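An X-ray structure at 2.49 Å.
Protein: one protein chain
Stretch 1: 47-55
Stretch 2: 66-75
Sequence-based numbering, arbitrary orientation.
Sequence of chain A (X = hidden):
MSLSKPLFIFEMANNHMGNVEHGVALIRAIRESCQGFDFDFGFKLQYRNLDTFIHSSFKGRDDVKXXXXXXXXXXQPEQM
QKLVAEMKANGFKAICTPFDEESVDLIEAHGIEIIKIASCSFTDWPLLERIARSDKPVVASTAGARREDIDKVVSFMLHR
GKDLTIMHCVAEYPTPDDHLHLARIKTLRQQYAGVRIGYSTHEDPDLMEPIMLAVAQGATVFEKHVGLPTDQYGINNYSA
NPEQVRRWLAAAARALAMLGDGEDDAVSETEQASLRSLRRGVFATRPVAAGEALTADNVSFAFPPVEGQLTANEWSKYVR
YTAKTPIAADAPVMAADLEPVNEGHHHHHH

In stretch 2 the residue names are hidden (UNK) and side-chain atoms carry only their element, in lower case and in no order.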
# COMPACT_ATOMS: atom_id res chain seq x y z
N TYR A 47 -23.08 17.65 -14.34
CA TYR A 47 -24.34 18.19 -14.82
C TYR A 47 -25.08 18.82 -13.70
O TYR A 47 -25.38 18.17 -12.71
CB TYR A 47 -25.22 17.08 -15.37
CG TYR A 47 -24.91 16.65 -16.77
CD1 TYR A 47 -23.71 16.99 -17.37
CD2 TYR A 47 -25.80 15.86 -17.47
CE1 TYR A 47 -23.42 16.57 -18.65
CE2 TYR A 47 -25.53 15.44 -18.75
CZ TYR A 47 -24.33 15.80 -19.34
OH TYR A 47 -24.03 15.39 -20.61
N ARG A 48 -25.34 20.12 -13.86
CA ARG A 48 -26.28 20.89 -13.06
C ARG A 48 -27.27 21.60 -14.00
O ARG A 48 -26.86 22.20 -15.00
CB ARG A 48 -25.56 21.96 -12.25
CG ARG A 48 -24.68 21.43 -11.13
CD ARG A 48 -23.85 22.55 -10.48
NE ARG A 48 -22.92 22.00 -9.51
CZ ARG A 48 -21.74 21.47 -9.82
NH1 ARG A 48 -21.33 21.44 -11.08
NH2 ARG A 48 -20.97 20.99 -8.86
N ASN A 49 -28.56 21.51 -13.69
CA ASN A 49 -29.56 22.26 -14.42
C ASN A 49 -29.59 23.63 -13.82
O ASN A 49 -30.34 23.89 -12.88
CB ASN A 49 -30.92 21.61 -14.27
CG ASN A 49 -31.87 22.05 -15.32
OD1 ASN A 49 -32.77 22.85 -15.05
ND2 ASN A 49 -31.66 21.56 -16.55
N LEU A 50 -28.75 24.50 -14.38
CA LEU A 50 -28.47 25.78 -13.76
C LEU A 50 -29.69 26.65 -13.51
O LEU A 50 -29.70 27.45 -12.57
CB LEU A 50 -27.38 26.52 -14.53
CG LEU A 50 -26.06 26.72 -13.75
CD1 LEU A 50 -25.41 25.44 -13.27
CD2 LEU A 50 -25.08 27.52 -14.60
N ASP A 51 -30.72 26.46 -14.35
CA ASP A 51 -32.07 27.06 -14.16
C ASP A 51 -32.70 26.78 -12.80
O ASP A 51 -33.09 27.72 -12.09
CB ASP A 51 -33.04 26.58 -15.25
CG ASP A 51 -32.86 27.32 -16.59
OD1 ASP A 51 -32.26 28.44 -16.61
OD2 ASP A 51 -33.36 26.77 -17.61
N THR A 52 -32.80 25.49 -12.46
CA THR A 52 -33.39 25.02 -11.21
C THR A 52 -32.36 25.10 -10.08
O THR A 52 -32.70 25.41 -8.93
CB THR A 52 -33.88 23.54 -11.32
OG1 THR A 52 -32.84 22.72 -11.88
CG2 THR A 52 -35.11 23.42 -12.21
N PHE A 53 -31.11 24.83 -10.42
CA PHE A 53 -30.12 24.50 -9.42
C PHE A 53 -29.67 25.68 -8.62
O PHE A 53 -29.45 25.57 -7.41
CB PHE A 53 -28.90 23.86 -10.06
CG PHE A 53 -27.95 23.30 -9.06
CD1 PHE A 53 -26.78 23.99 -8.73
CD2 PHE A 53 -28.24 22.12 -8.41
CE1 PHE A 53 -25.90 23.49 -7.79
CE2 PHE A 53 -27.37 21.59 -7.46
CZ PHE A 53 -26.19 22.28 -7.15
N ILE A 54 -29.48 26.80 -9.31
CA ILE A 54 -29.12 28.03 -8.63
C ILE A 54 -30.40 28.75 -8.33
O ILE A 54 -31.15 29.15 -9.23
CB ILE A 54 -28.18 28.90 -9.46
CG1 ILE A 54 -26.92 28.10 -9.83
CG2 ILE A 54 -27.90 30.23 -8.70
CD1 ILE A 54 -25.70 28.93 -10.27
N HIS A 55 -30.67 28.91 -7.05
CA HIS A 55 -31.93 29.47 -6.65
C HIS A 55 -32.07 30.94 -7.03
O HIS A 55 -31.10 31.71 -6.97
CB HIS A 55 -32.13 29.28 -5.17
CG HIS A 55 -33.52 29.61 -4.73
ND1 HIS A 55 -33.84 30.80 -4.12
CD2 HIS A 55 -34.67 28.92 -4.86
CE1 HIS A 55 -35.13 30.82 -3.86
NE2 HIS A 55 -35.66 29.69 -4.30
N UNK A 66 -18.94 29.48 -5.17
CA UNK A 66 -19.39 28.62 -6.29
C UNK A 66 -20.47 29.21 -7.21
O UNK A 66 -20.48 28.96 -8.42
c UNK A 66 -19.81 27.23 -5.82
c UNK A 66 -17.81 25.34 -3.16
c UNK A 66 -16.70 25.00 -5.29
o UNK A 66 -15.81 23.99 -3.25
c UNK A 66 -16.77 24.78 -3.90
c UNK A 66 -17.69 25.81 -5.92
c UNK A 66 -18.78 26.12 -3.80
c UNK A 66 -18.73 26.38 -5.16
N UNK A 67 -21.39 29.99 -6.65
CA UNK A 67 -22.43 30.56 -7.50
C UNK A 67 -21.87 31.15 -8.79
O UNK A 67 -22.29 30.77 -9.87
c UNK A 67 -23.23 31.62 -6.76
c UNK A 67 -23.86 31.00 -5.58
c UNK A 67 -24.29 32.21 -7.67
N UNK A 68 -20.93 32.07 -8.66
CA UNK A 68 -20.43 32.83 -9.80
C UNK A 68 -19.64 31.94 -10.74
O UNK A 68 -19.78 32.02 -11.98
c UNK A 68 -19.12 34.96 -10.39
c UNK A 68 -18.29 36.09 -9.84
n UNK A 68 -17.06 37.94 -11.11
c UNK A 68 -17.15 36.45 -10.81
c UNK A 68 -19.54 33.99 -9.32
N UNK A 69 -18.82 31.07 -10.15
CA UNK A 69 -18.04 30.13 -10.94
C UNK A 69 -18.99 29.28 -11.80
O UNK A 69 -18.75 29.11 -13.01
n UNK A 69 -14.82 26.66 -11.58
c UNK A 69 -17.09 29.32 -10.05
n UNK A 69 -13.54 24.92 -12.39
n UNK A 69 -13.61 26.92 -13.57
c UNK A 69 -13.99 26.17 -12.52
c UNK A 69 -15.42 28.01 -11.55
c UNK A 69 -16.65 27.98 -10.60
N UNK A 70 -20.09 28.81 -11.20
CA UNK A 70 -21.06 28.01 -11.91
C UNK A 70 -21.75 28.74 -13.03
O UNK A 70 -21.90 28.21 -14.14
c UNK A 70 -20.50 25.61 -10.39
c UNK A 70 -22.31 26.03 -8.91
c UNK A 70 -20.05 24.58 -9.56
c UNK A 70 -20.73 24.29 -8.41
c UNK A 70 -22.12 27.46 -10.96
c UNK A 70 -21.64 26.34 -10.08
c UNK A 70 -21.87 25.00 -8.09
N UNK A 71 -22.19 29.96 -12.75
CA UNK A 71 -22.90 30.75 -13.76
C UNK A 71 -22.01 31.06 -14.96
O UNK A 71 -22.44 30.92 -16.10
c UNK A 71 -25.33 33.05 -11.64
c UNK A 71 -23.52 32.03 -13.17
o UNK A 71 -24.59 34.01 -11.26
o UNK A 71 -26.59 33.11 -11.58
c UNK A 71 -24.69 31.77 -12.21
N UNK A 72 -20.76 31.44 -14.69
CA UNK A 72 -19.82 31.85 -15.74
C UNK A 72 -19.42 30.76 -16.74
O UNK A 72 -19.15 31.05 -17.91
c UNK A 72 -17.28 34.24 -14.00
c UNK A 72 -18.54 32.38 -15.12
c UNK A 72 -18.61 33.80 -14.59
o UNK A 72 -17.06 35.47 -13.90
o UNK A 72 -16.44 33.37 -13.63
N UNK A 73 -19.38 29.51 -16.27
CA UNK A 73 -18.89 28.42 -17.10
C UNK A 73 -20.02 27.56 -17.66
O UNK A 73 -19.77 26.50 -18.24
o UNK A 73 -18.52 27.16 -15.08
c UNK A 73 -16.63 28.28 -16.04
c UNK A 73 -17.92 27.53 -16.32
N UNK A 74 -21.25 28.05 -17.48
CA UNK A 74 -22.47 27.41 -18.00
C UNK A 74 -22.32 26.90 -19.45
O UNK A 74 -21.79 27.60 -20.31
n UNK A 74 -29.48 28.46 -17.54
c UNK A 74 -25.03 27.93 -18.21
n UNK A 74 -27.80 29.57 -16.41
c UNK A 74 -25.98 29.11 -18.54
n UNK A 74 -27.39 28.68 -18.50
c UNK A 74 -28.23 28.90 -17.48
c UNK A 74 -23.63 28.42 -17.87
N UNK A 75 -22.76 25.66 -19.69
CA UNK A 75 -22.88 25.12 -21.06
C UNK A 75 -24.29 24.54 -21.36
O UNK A 75 -24.96 24.01 -20.47
c UNK A 75 -20.33 24.53 -21.57
c UNK A 75 -21.79 24.09 -21.36
c UNK A 75 -19.48 23.31 -21.81
c UNK A 75 -20.16 25.50 -22.74

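Position 66 carries eight side-chain atoms: one carbon, then a six-carbon ring bearing a single oxygen. Its CA-to-CB bond points toward stretch 1, yet the side chain makes no contact with it. A para-hydroxylated ring is Tyr66, which occupies the N-cap position of the helix.

Position 67 has three carbons, two of them branching from CB. One branch lies 4.2 Å from Ile54 CG2, and the backbone O of 67 is 3.9 Å from Ile54 CD1. A fork of two carbons at CB, with no heteroatom, is Val67.

At position 68, four carbons run in a row to a terminal nitrogen. The CA-to-CB bond points away from stretch 1, and no atom of the side chain touches it. This is Lys68.

Position 69 shows three carbons, a nitrogen, and a carbon bearing two more nitrogens. The guanidinium identifies Arg69, which is out of reach of stretch 1.

Position 70 is one carbon followed by an unsubstituted six-carbon ring. The Arg48 guanidinium lies flat on this ring, with centres 3.9 Å apart and planes at 28°, and Arg48 CD sits 4.0 Å from the ring centroid, over the face. The absence of any oxygen makes it Phe70; its CE1 is 4.3 Å from Phe53 CE1, and its CB is 3.9 Å from Ile54 CD1.

Position 71 has three carbons, the third carrying two oxygens. Its second carbon lies 3.6 Å from Ile54 CD1, while both oxygens are hydrogen-bonded elsewhere in the structure. It is Glu71.

Position 72 repeats that three-carbon carboxylate, but its CA-to-CB bond points away and it makes no contact with stretch 1: Glu72. Its OE1 forms a long salt bridge, 3.7 Å, with Lys68 NZ.

Position 73 branches at CB into one oxygen and one carbon without touching stretch 1, giving Thr73. Its OG1 donates a 2.9 Å hydrogen bond to Arg69 O.

Position 74 again has three carbons, a nitrogen and a carbon with two nitrogens. One terminal nitrogen is 2.9 Å from Asp51 OD1, and the other is 3.6 Å from Leu50 CB. This is Arg74.

Position 75 has four carbons forked at the second, hence Leu75, which does not reach stretch 1.

The contact centres on Phe70, which combines apolar packing with a cationic stack from Arg48. Leu50 and Ile54 pack against backbone as well as side chains: Leu50 CD2 approaches Phe70 O to 3.3 Å. Beyond this, Arg74 lays one guanidinium face over Leu50 CB and directs its edge to Asp51, where NH1 donates to OD1 in a salt bridge.

Stretch 2, residues 66-75: YVKRFEETRL
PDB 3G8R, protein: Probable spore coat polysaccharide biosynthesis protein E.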